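Side-chain contacts in MFP2b (Ascaris suum, PDB 2BJR), which enhances polymerization of the major sperm protein (MSP) in the amoeboid motility of nematode sperm and also binds a zinc ion: residues A[58-63]-A[75-80]; A[64-69]-A[142-147]; A[191-196]-A[357-362]; A[285-290]-A[298-303]. All coordinates share one frame; numbering follows the deposited sequence.

Contact 1 (A[58-63]-A[75-80])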
loop_
_atom_site.group_PDB
_atom_site.type_symbol
_atom_site.label_atom_id
_atom_site.label_comp_id
_atom_site.label_asym_id
_atom_site.label_seq_id
_atom_site.Cartn_x
_atom_site.Cartn_y
_atom_site.Cartn_z
ATOM N N CYS A 58 10.785 0.429 -10.694
ATOM C CA CYS A 58 10.092 -0.673 -11.296
ATOM C C CYS A 58 11.043 -1.768 -11.782
ATOM O O CYS A 58 12.263 -1.573 -11.850
ATOM C CB CYS A 58 9.185 -0.190 -12.423
ATOM S SG CYS A 58 10.109 0.801 -13.653
ATOM N N SER A 59 10.467 -2.920 -12.072
ATOM C CA SER A 59 11.183 -4.130 -12.467
ATOM C C SER A 59 10.387 -4.947 -13.454
ATOM O O SER A 59 9.206 -5.235 -13.221
ATOM C CB SER A 59 11.493 -4.991 -11.244
ATOM O OG SER A 59 12.174 -6.185 -11.597
ATOM N N PHE A 60 11.017 -5.337 -14.573
ATOM C CA PHE A 60 10.379 -6.139 -15.602
ATOM C C PHE A 60 11.382 -7.237 -16.023
ATOM O O PHE A 60 12.580 -6.972 -16.033
ATOM C CB PHE A 60 10.009 -5.307 -16.844
ATOM C CG PHE A 60 8.969 -4.259 -16.595
ATOM C CD1 PHE A 60 9.323 -3.072 -16.058
ATOM C CD2 PHE A 60 7.615 -4.544 -16.787
ATOM C CE1 PHE A 60 8.391 -2.117 -15.777
ATOM C CE2 PHE A 60 6.666 -3.581 -16.538
ATOM C CZ PHE A 60 7.045 -2.393 -16.016
ATOM N N PRO A 61 10.901 -8.434 -16.299
ATOM C CA PRO A 61 11.716 -9.509 -16.854
ATOM C C PRO A 61 11.787 -9.469 -18.385
ATOM O O PRO A 61 10.783 -9.491 -19.078
ATOM C CB PRO A 61 10.996 -10.764 -16.397
ATOM C CG PRO A 61 9.589 -10.359 -16.140
ATOM C CD PRO A 61 9.534 -8.894 -16.022
ATOM N N TYR A 62 12.989 -9.387 -18.899
ATOM C CA TYR A 62 13.209 -9.362 -20.350
ATOM C C TYR A 62 14.619 -9.841 -20.674
ATOM O O TYR A 62 15.556 -9.433 -20.009
ATOM C CB TYR A 62 13.056 -7.954 -20.844
ATOM C CG TYR A 62 13.306 -7.788 -22.319
ATOM C CD1 TYR A 62 12.431 -8.324 -23.260
ATOM C CD2 TYR A 62 14.453 -7.126 -22.773
ATOM C CE1 TYR A 62 12.680 -8.180 -24.655
ATOM C CE2 TYR A 62 14.717 -6.983 -24.132
ATOM C CZ TYR A 62 13.832 -7.514 -25.063
ATOM O OH TYR A 62 14.104 -7.324 -26.400
ATOM N N ASN A 63 14.777 -10.592 -21.769
ATOM C CA ASN A 63 16.118 -11.021 -22.219
ATOM C C ASN A 63 16.773 -11.712 -21.006
ATOM O O ASN A 63 17.979 -11.487 -20.741
ATOM C CB ASN A 63 16.912 -9.792 -22.719
ATOM C CG ASN A 63 18.237 -10.125 -23.461
ATOM O OD1 ASN A 63 18.515 -11.263 -23.856
ATOM N ND2 ASN A 63 19.055 -9.080 -23.649
ATOM N N GLY A 75 12.273 6.335 -20.297
ATOM C CA GLY A 75 11.874 7.262 -19.246
ATOM C C GLY A 75 10.547 6.952 -18.542
ATOM O O GLY A 75 10.312 7.491 -17.457
ATOM N N GLN A 76 9.702 6.124 -19.158
ATOM C CA GLN A 76 8.357 5.889 -18.647
ATOM C C GLN A 76 7.824 4.472 -18.862
ATOM O O GLN A 76 8.136 3.768 -19.863
ATOM C CB GLN A 76 7.348 6.943 -19.144
ATOM C CG GLN A 76 7.274 7.202 -20.649
ATOM C CD GLN A 76 8.349 8.175 -21.183
ATOM O OE1 GLN A 76 8.775 8.035 -22.339
ATOM N NE2 GLN A 76 8.798 9.136 -20.355
ATOM N N ILE A 77 7.034 4.051 -17.860
ATOM C CA ILE A 77 6.242 2.857 -17.919
ATOM C C ILE A 77 4.796 3.258 -17.712
ATOM O O ILE A 77 4.492 4.448 -17.658
ATOM C CB ILE A 77 6.666 1.863 -16.820
ATOM C CG1 ILE A 77 6.607 2.512 -15.425
ATOM C CG2 ILE A 77 8.072 1.337 -17.075
ATOM C CD1 ILE A 77 6.344 1.489 -14.317
ATOM N N GLN A 78 3.924 2.280 -17.633
ATOM C CA GLN A 78 2.529 2.547 -17.251
ATOM C C GLN A 78 2.191 1.789 -15.970
ATOM O O GLN A 78 2.743 0.696 -15.756
ATOM C CB GLN A 78 1.588 2.174 -18.362
ATOM C CG GLN A 78 1.666 3.150 -19.538
ATOM C CD GLN A 78 1.096 2.590 -20.802
ATOM O OE1 GLN A 78 1.699 1.719 -21.388
ATOM N NE2 GLN A 78 -0.026 3.129 -21.264
ATOM N N VAL A 79 1.319 2.395 -15.159
ATOM C CA VAL A 79 0.803 1.798 -13.911
ATOM C C VAL A 79 -0.690 1.692 -14.009
ATOM O O VAL A 79 -1.401 2.648 -14.440
ATOM C CB VAL A 79 1.242 2.616 -12.693
ATOM C CG1 VAL A 79 0.704 2.007 -11.365
ATOM C CG2 VAL A 79 2.764 2.670 -12.659
ATOM N N LEU A 80 -1.184 0.504 -13.763
ATOM C CA LEU A 80 -2.618 0.269 -13.793
ATOM C C LEU A 80 -3.305 1.243 -12.834
ATOM O O LEU A 80 -2.827 1.479 -11.710
ATOM C CB LEU A 80 -2.934 -1.133 -13.379
ATOM C CG LEU A 80 -4.379 -1.622 -13.540
ATOM C CD1 LEU A 80 -4.849 -1.526 -14.997
ATOM C CD2 LEU A 80 -4.427 -3.059 -13.072
#
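Ile77 meets Cys58 and Phe60 inside the antiparallel sheet of the first cytosolic motility protein region, where strands 55-62 and 76-81 are not direct neighbours: 34-40 and 43-52 run between them. With only 8.4 Å between the CA atoms of Cys58 and Ile77, the sheet must curve strongly, bringing side chains of non-adjacent strands together on its inner side; no hydrogen bond joins the two segments. Strand 76-81 starts with Gln76, which points away from the other segment. Ile77, next along, turns toward it and does all the touching with its two methyl ends. Its CG1 branch sits between the backbone N and the carbonyl carbon (chi1 55°), which carries CD1 to Cys58, 3.8 Å from CB and 3.9 Å from SG. The other branch, CG2, goes to the Phe60 ring. Gln78 then turns away again, and its NE2 is hydrogen-bonded to the backbone O of Trp11 on the outer strand 10-15. Leu73 of helix 70-73 packs on both Cys58 and Phe60, and Trp38 meets the Phe60 ring, so this apolar cluster is buried on several fronts. The Phe60 ring approaches Ile77 obliquely, with CE1 3.7 Å and CZ 4.0 Å from the methyl carbon CG2.

Contact 2 (A[64-69]-A[142-147])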
loop_
_atom_site.group_PDB
_atom_site.type_symbol
_atom_site.label_atom_id
_atom_site.label_comp_id
_atom_site.label_asym_id
_atom_site.label_seq_id
_atom_site.Cartn_x
_atom_site.Cartn_y
_atom_site.Cartn_z
ATOM N N LYS A 64 15.971 -12.519 -20.271
ATOM C CA LYS A 64 16.415 -13.211 -19.063
ATOM C C LYS A 64 17.131 -12.297 -18.018
ATOM O O LYS A 64 17.927 -12.754 -17.207
ATOM C CB LYS A 64 17.354 -14.357 -19.453
ATOM C CG LYS A 64 17.430 -15.438 -18.448
ATOM C CD LYS A 64 18.069 -16.751 -18.977
ATOM C CE LYS A 64 17.512 -17.963 -18.188
ATOM N NZ LYS A 64 16.116 -18.418 -18.642
ATOM N N SER A 65 16.819 -11.018 -18.022
ATOM C CA SER A 65 17.461 -10.088 -17.130
ATOM C C SER A 65 16.392 -9.315 -16.413
ATOM O O SER A 65 15.251 -9.263 -16.870
ATOM C CB SER A 65 18.343 -9.127 -17.922
ATOM O OG SER A 65 19.382 -9.892 -18.552
ATOM N N GLU A 66 16.756 -8.723 -15.294
ATOM C CA GLU A 66 15.850 -7.797 -14.636
ATOM C C GLU A 66 16.129 -6.389 -15.136
ATOM O O GLU A 66 17.247 -5.876 -14.985
ATOM C CB GLU A 66 16.034 -7.867 -13.123
ATOM C CG GLU A 66 15.184 -6.804 -12.430
ATOM C CD GLU A 66 15.339 -6.811 -10.915
ATOM O OE1 GLU A 66 16.513 -6.943 -10.420
ATOM O OE2 GLU A 66 14.308 -6.640 -10.243
ATOM N N LEU A 67 15.147 -5.748 -15.753
ATOM C CA LEU A 67 15.314 -4.375 -16.215
ATOM C C LEU A 67 14.629 -3.440 -15.228
ATOM O O LEU A 67 13.429 -3.601 -14.943
ATOM C CB LEU A 67 14.636 -4.172 -17.553
ATOM C CG LEU A 67 15.003 -4.991 -18.811
ATOM C CD1 LEU A 67 14.802 -4.133 -20.079
ATOM C CD2 LEU A 67 16.373 -5.555 -18.780
ATOM N N THR A 68 15.375 -2.472 -14.736
ATOM C CA THR A 68 14.898 -1.530 -13.741
ATOM C C THR A 68 15.240 -0.124 -14.096
ATOM O O THR A 68 14.556 0.791 -13.679
ATOM C CB THR A 68 15.485 -1.817 -12.361
ATOM O OG1 THR A 68 16.927 -1.875 -12.435
ATOM C CG2 THR A 68 15.081 -3.177 -11.881
ATOM N N GLY A 69 16.337 0.097 -14.802
ATOM C CA GLY A 69 16.688 1.490 -15.073
ATOM C C GLY A 69 15.788 2.253 -16.058
ATOM O O GLY A 69 15.233 1.667 -16.973
ATOM N N ARG A 142 6.825 -15.296 -15.526
ATOM C CA ARG A 142 8.134 -14.782 -15.297
ATOM C C ARG A 142 8.098 -13.679 -14.250
ATOM O O ARG A 142 7.222 -12.816 -14.283
ATOM C CB ARG A 142 8.669 -14.148 -16.554
ATOM C CG ARG A 142 9.091 -15.165 -17.558
ATOM C CD ARG A 142 9.522 -14.473 -18.831
ATOM N NE ARG A 142 10.154 -15.440 -19.723
ATOM C CZ ARG A 142 9.499 -16.194 -20.583
ATOM N NH1 ARG A 142 8.190 -16.112 -20.682
ATOM N NH2 ARG A 142 10.162 -17.057 -21.349
ATOM N N PHE A 143 9.096 -13.705 -13.383
ATOM C CA PHE A 143 9.218 -12.773 -12.264
ATOM C C PHE A 143 10.625 -12.245 -12.197
ATOM O O PHE A 143 11.584 -13.031 -12.227
ATOM C CB PHE A 143 8.869 -13.481 -10.948
ATOM C CG PHE A 143 7.520 -14.147 -10.960
ATOM C CD1 PHE A 143 7.374 -15.441 -11.440
ATOM C CD2 PHE A 143 6.393 -13.472 -10.531
ATOM C CE1 PHE A 143 6.137 -16.041 -11.467
ATOM C CE2 PHE A 143 5.163 -14.053 -10.584
ATOM C CZ PHE A 143 5.020 -15.321 -11.031
ATOM N N SER A 144 10.784 -10.931 -12.119
ATOM C CA SER A 144 12.118 -10.349 -12.098
ATOM C C SER A 144 12.488 -9.945 -10.659
ATOM O O SER A 144 11.681 -9.341 -9.967
ATOM C CB SER A 144 12.218 -9.161 -13.062
ATOM O OG SER A 144 11.210 -8.188 -12.862
ATOM N N HIS A 145 13.708 -10.255 -10.234
ATOM C CA HIS A 145 14.153 -9.869 -8.890
ATOM C C HIS A 145 15.638 -10.140 -8.755
ATOM O O HIS A 145 16.141 -11.086 -9.387
ATOM C CB HIS A 145 13.450 -10.735 -7.874
ATOM C CG HIS A 145 13.781 -12.187 -7.995
ATOM N ND1 HIS A 145 14.629 -12.811 -7.111
ATOM C CD2 HIS A 145 13.417 -13.130 -8.906
ATOM C CE1 HIS A 145 14.767 -14.077 -7.463
ATOM N NE2 HIS A 145 14.046 -14.299 -8.551
ATOM N N ASP A 146 16.320 -9.363 -7.927
ATOM C CA ASP A 146 17.723 -9.659 -7.586
ATOM C C ASP A 146 18.587 -9.840 -8.843
ATOM O O ASP A 146 19.537 -10.647 -8.845
ATOM C CB ASP A 146 17.796 -10.925 -6.729
ATOM C CG ASP A 146 16.920 -10.841 -5.439
ATOM O OD1 ASP A 146 17.152 -9.873 -4.664
ATOM O OD2 ASP A 146 15.952 -11.629 -5.149
ATOM N N GLY A 147 18.277 -9.110 -9.908
ATOM C CA GLY A 147 19.032 -9.209 -11.155
ATOM C C GLY A 147 18.790 -10.475 -11.952
ATOM O O GLY A 147 19.513 -10.733 -12.933
HETATM O O HOH W 1 19.466 -8.828 -14.578
#
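Glu66 reaches across from the edge strand 65-67 to the turn that follows strand 140-145, and its side chain lies along the backbone of Ser144 to Gly147. With CG anti to the backbone N (chi1 175°) and the chain extended beyond it, CB and CG are laid along the other segment and the carboxylate is carried to the turn. CB rests 3.8 Å from Gly147 CA, and CG sits 3.8 Å from Ser144 CB. Farther out the two carboxylate oxygens part company. OE1 takes the N-H of Gly147 at 2.8 Å from its N, with an N-H...O angle of 153°; the donor stands above the carboxylate plane, 43° out of it. OE2 passes 3.5 Å from His145 CA and is hydrogen-bonded to the hydroxyl of Ser59 on strand 55-62. The same Ser59 hydroxyl also pairs with Ser144 OG, so one serine ties both sides of the contact together. A water links the two backbones, accepting from Glu66 N and donating to Gly147 O. On the turn itself, His145 ND1 donates an almost straight bond to Asp146 OD2, 2.6 Å away, with the oxygen close to the imidazole plane. His145 NE2 is held by Asp150 on the next strand. Gly147 has positive phi, and the tight turn there presents its N-H to the glutamate. The Gly147 N-H on OE1 and the hydrogen bond between OE2 and the Ser59 hydroxyl, with Arg48 a long and weak ion-pair partner of OE2, would probably favour the carboxylate form of Glu66.

Contact 3 (A[191-196]-A[357-362])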
loop_
_atom_site.group_PDB
_atom_site.type_symbol
_atom_site.label_atom_id
_atom_site.label_comp_id
_atom_site.label_asym_id
_atom_site.label_seq_id
_atom_site.Cartn_x
_atom_site.Cartn_y
_atom_site.Cartn_z
ATOM N N THR A 191 -9.754 -7.316 7.269
ATOM C CA THR A 191 -8.720 -7.471 8.305
ATOM C C THR A 191 -7.367 -6.876 7.941
ATOM O O THR A 191 -6.441 -6.892 8.749
ATOM C CB THR A 191 -8.563 -8.949 8.638
ATOM O OG1 THR A 191 -8.307 -9.687 7.435
ATOM C CG2 THR A 191 -9.852 -9.514 9.218
ATOM N N LEU A 192 -7.245 -6.351 6.725
ATOM C CA LEU A 192 -6.053 -5.613 6.337
ATOM C C LEU A 192 -6.211 -4.116 6.582
ATOM O O LEU A 192 -7.233 -3.565 6.313
ATOM C CB LEU A 192 -5.797 -5.832 4.861
ATOM C CG LEU A 192 -5.641 -7.316 4.520
ATOM C CD1 LEU A 192 -5.128 -7.422 3.086
ATOM C CD2 LEU A 192 -4.717 -8.095 5.442
ATOM N N ASN A 193 -5.192 -3.473 7.103
ATOM C CA ASN A 193 -5.189 -2.016 7.244
ATOM C C ASN A 193 -5.404 -1.417 5.880
ATOM O O ASN A 193 -4.819 -1.877 4.887
ATOM C CB ASN A 193 -3.851 -1.530 7.777
ATOM C CG ASN A 193 -3.539 -2.041 9.171
ATOM O OD1 ASN A 193 -2.490 -2.672 9.392
ATOM N ND2 ASN A 193 -4.437 -1.746 10.128
ATOM N N GLU A 194 -6.219 -0.400 5.824
ATOM C CA GLU A 194 -6.570 0.278 4.588
ATOM C C GLU A 194 -5.613 1.464 4.375
ATOM O O GLU A 194 -5.586 2.399 5.169
ATOM C CB GLU A 194 -8.017 0.754 4.655
ATOM C CG GLU A 194 -8.500 1.417 3.374
ATOM C CD GLU A 194 -8.900 0.433 2.296
ATOM O OE1 GLU A 194 -8.851 -0.790 2.534
ATOM O OE2 GLU A 194 -9.300 0.909 1.214
ATOM N N TRP A 195 -4.805 1.396 3.309
ATOM C CA TRP A 195 -3.852 2.456 2.971
ATOM C C TRP A 195 -4.187 3.081 1.626
ATOM O O TRP A 195 -4.322 2.366 0.647
ATOM C CB TRP A 195 -2.438 1.838 2.896
ATOM C CG TRP A 195 -1.881 1.370 4.231
ATOM C CD1 TRP A 195 -1.882 0.100 4.736
ATOM C CD2 TRP A 195 -1.199 2.163 5.161
ATOM N NE1 TRP A 195 -1.202 0.060 5.924
ATOM C CE2 TRP A 195 -0.796 1.329 6.222
ATOM C CE3 TRP A 195 -0.883 3.525 5.224
ATOM C CZ2 TRP A 195 -0.085 1.801 7.314
ATOM C CZ3 TRP A 195 -0.219 3.977 6.303
ATOM C CH2 TRP A 195 0.190 3.120 7.334
ATOM N N ALA A 196 -4.310 4.405 1.553
ATOM C CA ALA A 196 -4.724 5.041 0.340
ATOM C C ALA A 196 -3.519 5.781 -0.264
ATOM O O ALA A 196 -2.744 6.416 0.430
ATOM C CB ALA A 196 -5.866 6.014 0.619
ATOM N N LEU A 357 0.126 3.276 17.769
ATOM C CA LEU A 357 -1.169 2.967 17.148
ATOM C C LEU A 357 -1.300 1.445 17.087
ATOM O O LEU A 357 -0.445 0.771 16.504
ATOM C CB LEU A 357 -1.284 3.559 15.721
ATOM C CG LEU A 357 -2.615 3.156 15.049
ATOM C CD1 LEU A 357 -3.807 3.757 15.833
ATOM C CD2 LEU A 357 -2.663 3.540 13.609
ATOM N N CYS A 358 -2.330 0.919 17.734
ATOM C CA CYS A 358 -2.631 -0.496 17.747
ATOM C C CYS A 358 -4.031 -0.733 17.230
ATOM O O CYS A 358 -4.831 0.216 17.029
ATOM C CB CYS A 358 -2.560 -1.053 19.169
ATOM S SG CYS A 358 -0.939 -0.849 19.943
ATOM N N ARG A 359 -4.276 -2.005 16.942
ATOM C CA ARG A 359 -5.576 -2.463 16.559
ATOM C C ARG A 359 -5.886 -3.801 17.241
ATOM O O ARG A 359 -5.002 -4.557 17.610
ATOM C CB ARG A 359 -5.696 -2.625 15.037
ATOM C CG ARG A 359 -4.689 -3.500 14.394
ATOM C CD ARG A 359 -4.907 -3.645 12.898
ATOM N NE ARG A 359 -4.029 -4.620 12.302
ATOM C CZ ARG A 359 -4.279 -5.234 11.159
ATOM N NH1 ARG A 359 -5.339 -4.897 10.409
ATOM N NH2 ARG A 359 -3.476 -6.189 10.770
ATOM N N LYS A 360 -7.179 -4.063 17.360
ATOM C CA LYS A 360 -7.693 -5.238 18.062
ATOM C C LYS A 360 -8.775 -5.833 17.213
ATOM O O LYS A 360 -9.721 -5.133 16.849
ATOM C CB LYS A 360 -8.331 -4.839 19.397
ATOM C CG LYS A 360 -9.000 -6.051 20.117
ATOM C CD LYS A 360 -9.165 -5.801 21.640
ATOM C CE LYS A 360 -9.738 -7.089 22.367
ATOM N NZ LYS A 360 -9.354 -7.180 23.829
ATOM N N ALA A 361 -8.669 -7.123 16.975
ATOM C CA ALA A 361 -9.648 -7.832 16.191
ATOM C C ALA A 361 -11.005 -7.847 16.905
ATOM O O ALA A 361 -11.085 -8.044 18.127
ATOM C CB ALA A 361 -9.221 -9.233 15.966
ATOM N N LYS A 362 -12.036 -7.655 16.111
ATOM C CA LYS A 362 -13.413 -7.856 16.540
ATOM C C LYS A 362 -13.717 -9.355 16.675
ATOM O O LYS A 362 -13.066 -10.224 16.054
ATOM C CB LYS A 362 -14.371 -7.226 15.536
ATOM C CG LYS A 362 -14.407 -5.705 15.585
ATOM C CD LYS A 362 -15.495 -5.113 14.665
ATOM C CE LYS A 362 -15.487 -3.582 14.594
ATOM N NZ LYS A 362 -15.855 -2.906 15.903
HETATM O O HOH W 2 -4.457 -8.757 9.445
#
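Arg359 reaches from strand 355-361 to the loop residues Thr191 and Asn193 ahead of strand 194-199, meeting them with its outer half. Past CB, CG is tucked over the backbone, flanked by N and C (chi1 55°), and the chain then runs extended to NE. CD is the first atom to meet segment 191-196, 3.4 Å from Asn193 ND2, and NE follows at 3.6 Å from the same nitrogen. At CZ, Asn193 OD1 stands over the centre of one guanidinium face, 3.6 Å above it, the amide tilted 42° from that plane. This is packing, since ND2 and NH1 are both donors; Asn193 ND2 is hydrogen-bonded to Tyr284 OH. NH1 makes the direct bond of the contact, donating to Thr191 O at 2.8 Å with an N-H...O angle of 143° and approaching from above the carbonyl plane. NH2 has a weak link, 3.1 Å, to a water that donates to the same carbonyl oxygen, and a salt bridge to Asp368 at the C-terminus. Phe282 adds a cation-pi contact to the guanidinium. The charge of this buried arginine is thus met by a carboxylate and a backbone carbonyl. In the all-beta packing of the second cytosolic motility protein region, an arginine of one antiparallel sheet here bonds to the loop that enters a strand of the other.

Contact 4 (A[285-290]-A[298-303])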
loop_
_atom_site.group_PDB
_atom_site.type_symbol
_atom_site.label_atom_id
_atom_site.label_comp_id
_atom_site.label_asym_id
_atom_site.label_seq_id
_atom_site.Cartn_x
_atom_site.Cartn_y
_atom_site.Cartn_z
ATOM N N ASP A 285 -6.817 2.046 18.352
ATOM C CA ASP A 285 -6.640 2.891 19.519
ATOM C C ASP A 285 -5.157 3.092 19.754
ATOM O O ASP A 285 -4.349 2.293 19.300
ATOM C CB ASP A 285 -7.192 2.157 20.738
ATOM C CG ASP A 285 -7.479 3.083 21.905
ATOM O OD1 ASP A 285 -7.439 4.345 21.776
ATOM O OD2 ASP A 285 -7.759 2.545 22.988
ATOM N N TRP A 286 -4.785 4.141 20.457
ATOM C CA TRP A 286 -3.383 4.429 20.717
ATOM C C TRP A 286 -3.121 3.933 22.102
ATOM O O TRP A 286 -3.905 4.239 23.009
ATOM C CB TRP A 286 -3.079 5.913 20.571
ATOM C CG TRP A 286 -3.300 6.391 19.167
ATOM C CD1 TRP A 286 -4.508 6.642 18.552
ATOM C CD2 TRP A 286 -2.300 6.661 18.202
ATOM N NE1 TRP A 286 -4.303 7.065 17.263
ATOM C CE2 TRP A 286 -2.957 7.079 17.013
ATOM C CE3 TRP A 286 -0.908 6.581 18.201
ATOM C CZ2 TRP A 286 -2.270 7.420 15.859
ATOM C CZ3 TRP A 286 -0.235 6.919 17.028
ATOM C CH2 TRP A 286 -0.927 7.369 15.890
ATOM N N LYS A 287 -2.085 3.120 22.251
ATOM C CA LYS A 287 -1.780 2.451 23.532
ATOM C C LYS A 287 -0.371 2.773 23.986
ATOM O O LYS A 287 0.520 2.941 23.142
ATOM C CB LYS A 287 -1.904 0.937 23.386
ATOM C CG LYS A 287 -3.271 0.430 22.970
ATOM C CD LYS A 287 -4.317 0.770 24.093
ATOM C CE LYS A 287 -5.603 -0.021 23.917
ATOM N NZ LYS A 287 -6.726 0.617 24.692
ATOM N N PRO A 288 -0.150 2.877 25.317
ATOM C CA PRO A 288 1.184 3.100 25.856
ATOM C C PRO A 288 2.089 2.005 25.383
ATOM O O PRO A 288 1.664 0.854 25.255
ATOM C CB PRO A 288 0.977 3.079 27.404
ATOM C CG PRO A 288 -0.468 3.489 27.595
ATOM C CD PRO A 288 -1.163 2.820 26.397
ATOM N N PHE A 289 3.330 2.375 25.129
ATOM C CA PHE A 289 4.305 1.480 24.551
ATOM C C PHE A 289 4.398 0.091 25.282
ATOM O O PHE A 289 4.464 -0.941 24.622
ATOM C CB PHE A 289 5.667 2.179 24.468
ATOM C CG PHE A 289 6.723 1.360 23.802
ATOM C CD1 PHE A 289 7.066 1.577 22.465
ATOM C CD2 PHE A 289 7.425 0.383 24.497
ATOM C CE1 PHE A 289 8.043 0.834 21.854
ATOM C CE2 PHE A 289 8.413 -0.379 23.855
ATOM C CZ PHE A 289 8.697 -0.162 22.528
ATOM N N PRO A 290 4.448 0.047 26.607
ATOM C CA PRO A 290 4.551 -1.256 27.279
ATOM C C PRO A 290 3.356 -2.157 27.068
ATOM O O PRO A 290 3.515 -3.366 27.029
ATOM C CB PRO A 290 4.764 -0.879 28.753
ATOM C CG PRO A 290 5.235 0.541 28.715
ATOM C CD PRO A 290 4.513 1.165 27.566
ATOM N N LYS A 298 -1.862 -11.453 21.247
ATOM C CA LYS A 298 -2.800 -11.239 20.147
ATOM C C LYS A 298 -4.168 -10.728 20.665
ATOM O O LYS A 298 -5.226 -11.283 20.364
ATOM C CB LYS A 298 -2.894 -12.475 19.230
ATOM C CG LYS A 298 -1.544 -12.844 18.560
ATOM C CD LYS A 298 -1.634 -13.013 17.022
ATOM C CE LYS A 298 -0.244 -12.905 16.351
ATOM N NZ LYS A 298 -0.178 -13.442 14.937
ATOM N N GLU A 299 -4.090 -9.645 21.449
ATOM C CA GLU A 299 -5.213 -8.779 21.801
ATOM C C GLU A 299 -5.000 -7.404 21.041
ATOM O O GLU A 299 -5.402 -7.289 19.882
ATOM C CB GLU A 299 -5.317 -8.650 23.334
ATOM C CG GLU A 299 -4.410 -9.633 24.129
ATOM C CD GLU A 299 -4.975 -10.095 25.487
ATOM O OE1 GLU A 299 -5.737 -11.113 25.507
ATOM O OE2 GLU A 299 -4.624 -9.471 26.542
ATOM N N TRP A 300 -4.365 -6.402 21.649
ATOM C CA TRP A 300 -3.981 -5.182 20.913
ATOM C C TRP A 300 -2.637 -5.410 20.230
ATOM O O TRP A 300 -1.670 -5.885 20.824
ATOM C CB TRP A 300 -3.945 -3.945 21.802
ATOM C CG TRP A 300 -5.288 -3.490 22.225
ATOM C CD1 TRP A 300 -5.908 -3.777 23.402
ATOM C CD2 TRP A 300 -6.199 -2.665 21.488
ATOM N NE1 TRP A 300 -7.145 -3.186 23.447
ATOM C CE2 TRP A 300 -7.363 -2.509 22.279
ATOM C CE3 TRP A 300 -6.166 -2.065 20.220
ATOM C CZ2 TRP A 300 -8.465 -1.763 21.863
ATOM C CZ3 TRP A 300 -7.253 -1.336 19.802
ATOM C CH2 TRP A 300 -8.406 -1.191 20.617
ATOM N N ILE A 301 -2.582 -5.150 18.940
ATOM C CA ILE A 301 -1.384 -5.426 18.186
ATOM C C ILE A 301 -0.981 -4.090 17.547
ATOM O O ILE A 301 -1.816 -3.464 16.923
ATOM C CB ILE A 301 -1.672 -6.476 17.100
ATOM C CG1 ILE A 301 -2.275 -7.768 17.708
ATOM C CG2 ILE A 301 -0.439 -6.856 16.347
ATOM C CD1 ILE A 301 -2.326 -8.941 16.687
ATOM N N PRO A 302 0.263 -3.669 17.648
ATOM C CA PRO A 302 0.666 -2.473 16.895
ATOM C C PRO A 302 0.393 -2.619 15.394
ATOM O O PRO A 302 0.499 -3.697 14.819
ATOM C CB PRO A 302 2.178 -2.360 17.155
ATOM C CG PRO A 302 2.397 -3.106 18.436
ATOM C CD PRO A 302 1.396 -4.262 18.399
ATOM N N VAL A 303 0.059 -1.507 14.751
ATOM C CA VAL A 303 0.024 -1.428 13.309
ATOM C C VAL A 303 1.483 -1.514 12.907
ATOM O O VAL A 303 2.296 -0.852 13.509
ATOM C CB VAL A 303 -0.630 -0.107 12.861
ATOM C CG1 VAL A 303 -0.384 0.185 11.427
ATOM C CG2 VAL A 303 -2.100 -0.190 13.159
#
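Lys287 lies over one face of the Trp300 indole in the antiparallel sheet of the second cytosolic motility protein region, where strands 282-288 and 300-302 both pair with strand 355-361, each along a different edge of it. The two segments thus face each other across that middle strand, and their contact is made by side chains near the surface. The close-packed part is the lysine methylene: CE stands 3.5 Å from the centroid of the five-membered ring and 11° off its normal, a CH-pi contact. A bend at chi2 (-64°) folds the lysine so that its tail crosses Trp300 at about a right angle. The looser part is the ammonium, an off-centre cation-pi partner 4.3 Å from the same centroid and 28° off the normal. NZ is held more firmly on its own strand by a 2.8 Å salt bridge to Asp285 OD2, so the lysine is shared between carboxylate and indole. All three residues remain partly exposed, while Trp286, which points away from Trp300, is buried against Leu357 and Val316. Asp285 also touches the six-membered end of the indole, its CB 3.6 Å from both CH2 and CZ3 of Trp300.

Only contact 1 is fully buried, and it is purely apolar; contacts 2 and 4 lie at the surface, and contact 3 is partly buried around an arginine. Contacts 1 and 2 share the sheet holding strands 55-62 and 65-67, with centres about 10 Å apart, and strand 55-62 takes part in both. Contacts 3 and 4 have centres about 11 Å apart and meet through strand 355-361, whose backbone pairs with both strands of contact 4. The two pairs occupy different family regions on opposite sides of the chain's centre. Carboxylate-to-backbone bonding marks contact 2, guanidinium-to-carbonyl bonding contact 3, and lysine-indole packing contact 4.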